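PDB 3GF8: putative polysaccharide binding proteins (DUF1812) from Bacteroides thetaiotaomicron VPI-5482, which probably helps assemble fimbriae at the bacterial outer membrane, as a lipoprotein of the FimB/Mfa2 family within the fimbrillin superfamily. Local coordinates for residues Gly161-Leu165 and Leu273-Trp277; Gln35-Val39 and Trp82-Arg86; Gln264-Ile270 and Ile282-Gly286. All blocks are in the same frame, centred on the assembly; numbering follows the deposited sequence.

Contact 1 of 3, residues Gly161-Leu165 and Leu273-Trp277; sequences GSWTL and LSESW
The W163 indole lays one face against E275. The E275 backbone carries its CA to 3.5 Å above the ring plane, offset toward the rim, and CB lies over the same ring. CG comes down on the pyrrole side, 3.4 Å from W163 CD1. The two side chains run past each other in opposite directions, and the E275 carboxylate stands at 90° to the indole, so it does not stack. The W163 torsion places CG between its own backbone N and carbonyl carbon (chi1 61°), which swings the indole across to the turn that holds E275.

Polar groups meet the ring along its edge. W163 NE1 donates to a water at 2.9 Å, and that water in turn donates to L273 O, also at the ring edge, bridging the two segments. S162 OG lies in the ring plane at its edge and bonds to T160. On the benzo side S274 O comes within 3.1 Å of W163 CZ2, obliquely; its hydrogen bond, of 3.1 Å, is to W277 N.

Apolar contact continues at L165, whose CD1 presses against L273 CD1 at 3.4 Å, tighter than usual for two methyls. The same L165 CD1 reaches W277 CH2 at 4.1 Å, the two side chains crossing at about a right angle. L273 and W277 also rest on F237 of strand 235-240, and W277 meets Y170 edge-to-face.

Residues 274-277 form a type I beta turn in the link of the hairpin between strands 266-273 and 279-284. The loop leaving strand 139-158, the parallel neighbour of 266-273, lays its tryptophan across this turn, joining that loop to the hairpin turn at one end of the beta-rich fold.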
loop_
_atom_site.group_PDB
_atom_site.type_symbol
_atom_site.label_atom_id
_atom_site.label_comp_id
_atom_site.label_asym_id
_atom_site.label_seq_id
_atom_site.Cartn_x
_atom_site.Cartn_y
_atom_site.Cartn_z
ATOM N N GLY A 161 -13.179 -13.891 -27.243
ATOM C CA GLY A 161 -14.267 -12.992 -27.620
ATOM C C GLY A 161 -15.466 -13.734 -28.189
ATOM O O GLY A 161 -16.255 -13.149 -28.908
ATOM N N SER A 162 -15.606 -15.019 -27.866
ATOM C CA SER A 162 -16.670 -15.849 -28.429
ATOM C C SER A 162 -17.884 -15.809 -27.514
ATOM O O SER A 162 -18.900 -16.480 -27.761
ATOM C CB SER A 162 -16.196 -17.282 -28.566
ATOM O OG SER A 162 -16.080 -17.870 -27.286
ATOM N N TRP A 163 -17.755 -15.033 -26.443
ATOM C CA TRP A 163 -18.815 -14.823 -25.503
ATOM C C TRP A 163 -18.492 -13.502 -24.842
ATOM O O TRP A 163 -17.336 -13.132 -24.773
ATOM C CB TRP A 163 -18.862 -15.974 -24.496
ATOM C CG TRP A 163 -17.621 -16.155 -23.665
ATOM C CD1 TRP A 163 -16.458 -16.756 -24.049
ATOM C CD2 TRP A 163 -17.433 -15.752 -22.299
ATOM N NE1 TRP A 163 -15.551 -16.747 -23.002
ATOM C CE2 TRP A 163 -16.126 -16.140 -21.920
ATOM C CE3 TRP A 163 -18.244 -15.116 -21.361
ATOM C CZ2 TRP A 163 -15.601 -15.891 -20.647
ATOM C CZ3 TRP A 163 -17.727 -14.879 -20.093
ATOM C CH2 TRP A 163 -16.412 -15.278 -19.746
ATOM N N THR A 164 -19.505 -12.772 -24.399
ATOM C CA THR A 164 -19.283 -11.496 -23.738
ATOM C C THR A 164 -19.376 -11.724 -22.264
ATOM O O THR A 164 -20.426 -12.116 -21.738
ATOM C CB THR A 164 -20.329 -10.412 -24.078
ATOM O OG1 THR A 164 -20.471 -10.316 -25.498
ATOM C CG2 THR A 164 -19.905 -9.022 -23.468
ATOM N N LEU A 165 -18.261 -11.492 -21.595
ATOM C CA LEU A 165 -18.268 -11.402 -20.161
ATOM C C LEU A 165 -18.931 -10.072 -19.826
ATOM O O LEU A 165 -18.467 -9.038 -20.271
ATOM C CB LEU A 165 -16.832 -11.468 -19.639
ATOM C CG LEU A 165 -16.693 -11.732 -18.148
ATOM C CD1 LEU A 165 -15.229 -12.070 -17.872
ATOM C CD2 LEU A 165 -17.227 -10.542 -17.303
ATOM N N LEU A 273 -10.273 -14.591 -20.106
ATOM C CA LEU A 273 -10.783 -15.839 -19.536
ATOM C C LEU A 273 -11.382 -16.758 -20.575
ATOM O O LEU A 273 -11.878 -16.323 -21.629
ATOM C CB LEU A 273 -11.859 -15.536 -18.522
ATOM C CG LEU A 273 -11.426 -14.588 -17.430
ATOM C CD1 LEU A 273 -12.633 -13.951 -16.860
ATOM C CD2 LEU A 273 -10.687 -15.410 -16.404
ATOM N N SER A 274 -11.323 -18.040 -20.256
ATOM C CA SER A 274 -12.047 -19.038 -21.000
ATOM C C SER A 274 -13.528 -18.943 -20.604
ATOM O O SER A 274 -13.898 -18.307 -19.603
ATOM C CB SER A 274 -11.507 -20.437 -20.691
ATOM O OG SER A 274 -11.906 -20.892 -19.405
ATOM N N GLU A 275 -14.345 -19.620 -21.380
ATOM C CA GLU A 275 -15.742 -19.874 -21.005
ATOM C C GLU A 275 -15.914 -20.532 -19.655
ATOM O O GLU A 275 -16.957 -20.416 -19.055
ATOM C CB GLU A 275 -16.412 -20.772 -22.042
ATOM C CG GLU A 275 -16.520 -20.136 -23.392
ATOM C CD GLU A 275 -17.601 -20.774 -24.257
ATOM O OE1 GLU A 275 -18.086 -21.887 -23.905
ATOM O OE2 GLU A 275 -17.961 -20.136 -25.279
ATOM N N SER A 276 -14.902 -21.228 -19.175
ATOM C CA SER A 276 -15.029 -21.918 -17.920
ATOM C C SER A 276 -14.278 -21.176 -16.817
ATOM O O SER A 276 -13.831 -21.792 -15.868
ATOM C CB SER A 276 -14.545 -23.378 -18.079
ATOM O OG SER A 276 -13.273 -23.434 -18.700
ATOM N N TRP A 277 -14.163 -19.850 -16.936
ATOM C CA TRP A 277 -13.519 -19.011 -15.910
ATOM C C TRP A 277 -12.082 -19.365 -15.556
ATOM O O TRP A 277 -11.673 -19.191 -14.423
ATOM C CB TRP A 277 -14.369 -18.967 -14.641
ATOM C CG TRP A 277 -15.548 -18.129 -14.858
ATOM C CD1 TRP A 277 -16.739 -18.524 -15.342
ATOM C CD2 TRP A 277 -15.625 -16.718 -14.688
ATOM N NE1 TRP A 277 -17.571 -17.445 -15.485
ATOM C CE2 TRP A 277 -16.915 -16.323 -15.071
ATOM C CE3 TRP A 277 -14.730 -15.751 -14.234
ATOM C CZ2 TRP A 277 -17.351 -15.004 -14.999
ATOM C CZ3 TRP A 277 -15.161 -14.433 -14.170
ATOM C CH2 TRP A 277 -16.457 -14.079 -14.545
HETATM O O HOH W 1 -13.011 -17.298 -24.214
#

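Contact 2 of 3, residues Gln35-Val39 and Trp82-Arg86; sequences QVDKV and WAGAR
A83 CB touches two valine methyls, V36 CG1 at 3.8 Å and V39 CG1 at 3.9 Å, forming the close inner part of the contact. V39 and A83 are an antiparallel non-hydrogen-bonded pair with side chains on the same face. Just beyond them G84 N donates to K38 O over 2.7 Å, tying the backbones together where the second strand ends. G84, with positive phi, then turns the chain away from the strand toward A85 and R86.

The outer part is polar and built from long side chains. In K38 an extended chain (CG anti to the backbone N, chi1 173°) carries NZ across the turn to A85 O, 2.7 Å away and almost straight in line with the carbonyl (171°). Its aliphatic stem serves as well: CD sits 4.2 Å above the centre of the R86 guanidinium. On the outer side D37, which is exposed, receives R86 NH2 on OD1 in a nearly straight salt bridge of 3.0 Å. OD1 lies in the guanidinium plane, but NH2 comes from above the carboxylate plane, the two planes being 87° apart. NH1 of the same arginine has a second acid, E57, so two carboxylates probably offset the nearness of the K38 ammonium.

W124 of strand 124-133 covers V36 and A83, closing the inner side. Helix 32-35 ends just before V36, and strand 38-44, which starts here, runs between strand 50-57 and strand 75-83; 75-83 in turn pairs with 124-133, so the contact lies where a strand begins beside the end of its neighbour.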
loop_
_atom_site.group_PDB
_atom_site.type_symbol
_atom_site.label_atom_id
_atom_site.label_comp_id
_atom_site.label_asym_id
_atom_site.label_seq_id
_atom_site.Cartn_x
_atom_site.Cartn_y
_atom_site.Cartn_z
ATOM N N GLN A 35 3.400 13.954 -4.342
ATOM C CA GLN A 35 2.380 13.017 -3.869
ATOM C C GLN A 35 2.051 13.020 -2.371
ATOM O O GLN A 35 0.966 12.613 -1.996
ATOM C CB GLN A 35 2.802 11.590 -4.242
ATOM C CG GLN A 35 2.932 11.404 -5.736
ATOM C CD GLN A 35 3.168 9.974 -6.134
ATOM O OE1 GLN A 35 2.730 9.048 -5.458
ATOM N NE2 GLN A 35 3.870 9.778 -7.248
ATOM N N VAL A 36 2.980 13.416 -1.505
ATOM C CA VAL A 36 2.780 13.243 -0.096
ATOM C C VAL A 36 2.381 14.570 0.499
ATOM O O VAL A 36 3.162 15.515 0.467
ATOM C CB VAL A 36 4.046 12.715 0.591
ATOM C CG1 VAL A 36 3.784 12.495 2.091
ATOM C CG2 VAL A 36 4.494 11.420 -0.052
ATOM N N ASP A 37 1.172 14.655 1.033
ATOM C CA ASP A 37 0.713 15.902 1.649
ATOM C C ASP A 37 0.587 15.863 3.172
ATOM O O ASP A 37 0.059 16.793 3.749
ATOM C CB ASP A 37 -0.594 16.386 1.010
ATOM C CG ASP A 37 -1.843 15.619 1.458
ATOM O OD1 ASP A 37 -1.842 14.727 2.368
ATOM O OD2 ASP A 37 -2.888 15.964 0.876
ATOM N N LYS A 38 1.089 14.819 3.831
ATOM C CA LYS A 38 1.152 14.841 5.302
ATOM C C LYS A 38 2.197 13.866 5.765
ATOM O O LYS A 38 2.264 12.725 5.290
ATOM C CB LYS A 38 -0.217 14.496 5.910
ATOM C CG LYS A 38 -0.221 14.323 7.463
ATOM C CD LYS A 38 -1.601 13.912 8.006
ATOM C CE LYS A 38 -1.570 13.724 9.502
ATOM N NZ LYS A 38 -2.845 13.189 10.046
ATOM N N VAL A 39 3.034 14.317 6.693
ATOM C CA VAL A 39 4.021 13.448 7.319
ATOM C C VAL A 39 3.805 13.565 8.816
ATOM O O VAL A 39 3.451 14.645 9.311
ATOM C CB VAL A 39 5.439 13.821 6.895
ATOM C CG1 VAL A 39 5.654 13.512 5.420
ATOM C CG2 VAL A 39 5.726 15.356 7.146
ATOM N N TRP A 82 4.751 7.929 9.718
ATOM C CA TRP A 82 3.640 7.536 8.857
ATOM C C TRP A 82 3.253 8.792 8.097
ATOM O O TRP A 82 3.188 9.891 8.662
ATOM C CB TRP A 82 2.443 7.057 9.664
ATOM C CG TRP A 82 2.577 5.710 10.257
ATOM C CD1 TRP A 82 2.703 5.406 11.590
ATOM C CD2 TRP A 82 2.578 4.454 9.555
ATOM N NE1 TRP A 82 2.788 4.040 11.752
ATOM C CE2 TRP A 82 2.710 3.435 10.524
ATOM C CE3 TRP A 82 2.468 4.094 8.202
ATOM C CZ2 TRP A 82 2.749 2.085 10.186
ATOM C CZ3 TRP A 82 2.502 2.761 7.863
ATOM C CH2 TRP A 82 2.632 1.766 8.844
ATOM N N ALA A 83 3.043 8.633 6.798
ATOM C CA ALA A 83 2.759 9.754 5.934
ATOM C C ALA A 83 1.448 9.460 5.214
ATOM O O ALA A 83 1.163 8.318 4.863
ATOM C CB ALA A 83 3.919 10.001 4.933
ATOM N N GLY A 84 0.665 10.520 5.006
ATOM C CA GLY A 84 -0.662 10.396 4.431
ATOM C C GLY A 84 -1.802 9.930 5.336
ATOM O O GLY A 84 -2.927 9.912 4.872
ATOM N N ALA A 85 -1.542 9.560 6.609
ATOM C CA ALA A 85 -2.584 8.927 7.437
ATOM C C ALA A 85 -3.592 9.977 7.892
ATOM O O ALA A 85 -3.236 10.954 8.553
ATOM C CB ALA A 85 -2.005 8.146 8.640
ATOM N N ARG A 86 -4.843 9.788 7.491
ATOM C CA ARG A 86 -5.938 10.679 7.899
ATOM C C ARG A 86 -7.091 9.829 8.398
ATOM O O ARG A 86 -6.866 8.931 9.217
ATOM C CB ARG A 86 -6.325 11.613 6.758
ATOM C CG ARG A 86 -5.183 12.559 6.372
ATOM C CD ARG A 86 -5.625 13.459 5.237
ATOM N NE ARG A 86 -4.561 14.295 4.702
ATOM C CZ ARG A 86 -4.253 15.503 5.148
ATOM N NH1 ARG A 86 -4.921 16.037 6.156
ATOM N NH2 ARG A 86 -3.256 16.178 4.593
#

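Contact 3 of 3, residues Gln264-Ile270 and Ile282-Gly286; sequences QSNYHII and IVVNG. With EDO (1,2-ethanediol), chain B.
H268 O is held by two donors: N285 N at 2.9 Å and a water at 2.8 Å, which also accepts from G286 N. The N285 side chain then works both ways along the opposite strand. Its OD1 accepts H268 N at 2.8 Å with a straight N-H (167°), taking the place that a backbone carbonyl would fill in a regular ladder, while ND2 donates to N266 O at 3.0 Å in that carbonyl's plane. N285 has left-handed backbone angles and its chain is already turning off, so the amide carries the pairing on after the strand stops; CG anti to its carbonyl carbon (chi1 -64°) directs it there. ND2 also donates to E251, as does Q264 NE2, a shared acceptor that probably accounts for the two nitrogens lying 3.4 Å apart.

The segments are the open end of the antiparallel beta hairpin 266-273/279-284. I270 and V283 form a hydrogen-bonded pair, each N donating to the other's O, and their side chains share one face. I269 and V284, a non-hydrogen-bonded pair, point to the other face, I269 CG1 meeting V284 CG2 at 4.2 Å; L245 of helix 241-246 covers both. V284 CG1 comes to the edge of the Y267 ring, and Q264 CG lies over one face of that ring. Without the N285 amide, as with an alanine here, H268 N and N266 O are likely to lose these partners and E251 a donor. Exposed N266 donates through ND2 to O1 of a 1,2-ethanediol at 2.6 Å, probably a molecule from the crystallisation liquor.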
loop_
_atom_site.group_PDB
_atom_site.type_symbol
_atom_site.label_atom_id
_atom_site.label_comp_id
_atom_site.label_asym_id
_atom_site.label_seq_id
_atom_site.Cartn_x
_atom_site.Cartn_y
_atom_site.Cartn_z
ATOM N N GLN A 264 5.765 -0.827 -6.880
ATOM C CA GLN A 264 4.626 -0.594 -7.754
ATOM C C GLN A 264 3.369 -0.472 -6.918
ATOM O O GLN A 264 3.067 -1.361 -6.107
ATOM C CB GLN A 264 4.476 -1.775 -8.738
ATOM C CG GLN A 264 3.356 -1.611 -9.784
ATOM C CD GLN A 264 3.404 -0.250 -10.476
ATOM O OE1 GLN A 264 2.962 0.744 -9.912
ATOM N NE2 GLN A 264 3.949 -0.205 -11.688
ATOM N N SER A 265 2.613 0.601 -7.110
ATOM C CA SER A 265 1.349 0.698 -6.384
ATOM C C SER A 265 0.119 0.901 -7.250
ATOM O O SER A 265 -0.991 1.056 -6.721
ATOM C CB SER A 265 1.448 1.783 -5.292
ATOM O OG SER A 265 2.507 1.479 -4.402
ATOM N N ASN A 266 0.300 0.940 -8.567
ATOM C CA ASN A 266 -0.824 0.913 -9.477
ATOM C C ASN A 266 -0.719 -0.253 -10.410
ATOM O O ASN A 266 0.234 -0.348 -11.178
ATOM C CB ASN A 266 -0.875 2.169 -10.315
ATOM C CG ASN A 266 -1.011 3.380 -9.489
ATOM O OD1 ASN A 266 -0.029 4.054 -9.202
ATOM N ND2 ASN A 266 -2.230 3.654 -9.049
ATOM N N TYR A 267 -1.733 -1.106 -10.383
ATOM C CA TYR A 267 -1.736 -2.324 -11.154
ATOM C C TYR A 267 -2.976 -2.355 -12.006
ATOM O O TYR A 267 -4.083 -2.412 -11.491
ATOM C CB TYR A 267 -1.742 -3.509 -10.212
ATOM C CG TYR A 267 -0.528 -3.637 -9.326
ATOM C CD1 TYR A 267 -0.447 -2.967 -8.134
ATOM C CD2 TYR A 267 0.523 -4.475 -9.675
ATOM C CE1 TYR A 267 0.652 -3.100 -7.317
ATOM C CE2 TYR A 267 1.630 -4.611 -8.856
ATOM C CZ TYR A 267 1.684 -3.916 -7.688
ATOM O OH TYR A 267 2.768 -4.059 -6.870
ATOM N N HIS A 268 -2.812 -2.281 -13.314
ATOM C CA HIS A 268 -3.933 -2.432 -14.198
ATOM C C HIS A 268 -3.803 -3.783 -14.840
ATOM O O HIS A 268 -2.916 -3.993 -15.665
ATOM C CB HIS A 268 -3.930 -1.361 -15.271
ATOM C CG HIS A 268 -5.107 -1.450 -16.190
ATOM N ND1 HIS A 268 -5.352 -0.525 -17.177
ATOM C CD2 HIS A 268 -6.123 -2.343 -16.258
ATOM C CE1 HIS A 268 -6.450 -0.853 -17.833
ATOM N NE2 HIS A 268 -6.939 -1.955 -17.297
ATOM N N ILE A 269 -4.693 -4.686 -14.446
ATOM C CA ILE A 269 -4.676 -6.067 -14.864
ATOM C C ILE A 269 -5.934 -6.396 -15.630
ATOM O O ILE A 269 -7.053 -6.250 -15.102
ATOM C CB ILE A 269 -4.571 -6.996 -13.645
ATOM C CG1 ILE A 269 -3.431 -6.518 -12.714
ATOM C CG2 ILE A 269 -4.443 -8.463 -14.110
ATOM C CD1 ILE A 269 -3.104 -7.487 -11.597
ATOM N N ILE A 270 -5.766 -6.804 -16.886
ATOM C CA ILE A 270 -6.825 -7.467 -17.625
ATOM C C ILE A 270 -6.670 -8.997 -17.529
ATOM O O ILE A 270 -5.614 -9.535 -17.853
ATOM C CB ILE A 270 -6.837 -7.122 -19.110
ATOM C CG1 ILE A 270 -6.681 -5.619 -19.355
ATOM C CG2 ILE A 270 -8.153 -7.541 -19.692
ATOM C CD1 ILE A 270 -7.722 -4.797 -18.684
ATOM N N ILE A 282 -3.015 -12.916 -18.675
ATOM C CA ILE A 282 -3.248 -11.623 -18.081
ATOM C C ILE A 282 -2.353 -10.557 -18.707
ATOM O O ILE A 282 -1.294 -10.837 -19.273
ATOM C CB ILE A 282 -3.049 -11.646 -16.533
ATOM C CG1 ILE A 282 -1.573 -11.818 -16.166
ATOM C CG2 ILE A 282 -3.886 -12.752 -15.944
ATOM C CD1 ILE A 282 -1.336 -12.167 -14.730
ATOM N N VAL A 283 -2.766 -9.310 -18.576
ATOM C CA VAL A 283 -1.933 -8.226 -18.973
ATOM C C VAL A 283 -1.835 -7.368 -17.744
ATOM O O VAL A 283 -2.859 -6.920 -17.216
ATOM C CB VAL A 283 -2.516 -7.497 -20.134
ATOM C CG1 VAL A 283 -1.628 -6.229 -20.532
ATOM C CG2 VAL A 283 -2.617 -8.425 -21.278
ATOM N N VAL A 284 -0.609 -7.195 -17.257
ATOM C CA VAL A 284 -0.333 -6.354 -16.090
ATOM C C VAL A 284 0.438 -5.153 -16.565
ATOM O O VAL A 284 1.551 -5.278 -17.047
ATOM C CB VAL A 284 0.460 -7.104 -15.032
ATOM C CG1 VAL A 284 0.682 -6.218 -13.761
ATOM C CG2 VAL A 284 -0.245 -8.411 -14.704
ATOM N N ASN A 285 -0.176 -3.988 -16.459
ATOM C CA ASN A 285 0.442 -2.741 -16.921
ATOM C C ASN A 285 1.126 -2.918 -18.292
ATOM O O ASN A 285 2.276 -2.552 -18.487
ATOM C CB ASN A 285 1.418 -2.222 -15.856
ATOM C CG ASN A 285 0.727 -1.832 -14.546
ATOM O OD1 ASN A 285 -0.460 -1.545 -14.550
ATOM N ND2 ASN A 285 1.478 -1.826 -13.413
ATOM N N GLY A 286 0.406 -3.486 -19.246
ATOM C CA GLY A 286 0.920 -3.598 -20.597
ATOM C C GLY A 286 1.671 -4.880 -20.902
ATOM O O GLY A 286 1.822 -5.217 -22.082
HETATM C C1 EDO B . -4.367 1.756 -11.667
HETATM O O1 EDO B . -4.058 2.741 -10.663
HETATM C C2 EDO B . -5.088 2.437 -12.829
HETATM O O2 EDO B . -4.485 2.135 -14.100
HETATM O O HOH W 2 -2.621 -3.794 -18.424
#

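Contact 2 is the most buried of the three; contacts 1 and 3 are only partly so. Contacts 1 and 3 hold the same hairpin at its two ends: the 264-270/282-286 pairing joins its strands at the open end, while 161-165 packs on its turn. Contact 2 lies across the chain's centre, about 42 Å from contact 1 between centres, yet on linked strands it approaches contact 3, with nearest atoms about 7 Å apart. Chemistry follows place. The loop pair relies on an aromatic face, methyls and one bridging water, without a direct hydrogen bond; contact 3 relies on backbone pairing continued by an amide; contact 2 adds charged side chains outside an apolar centre.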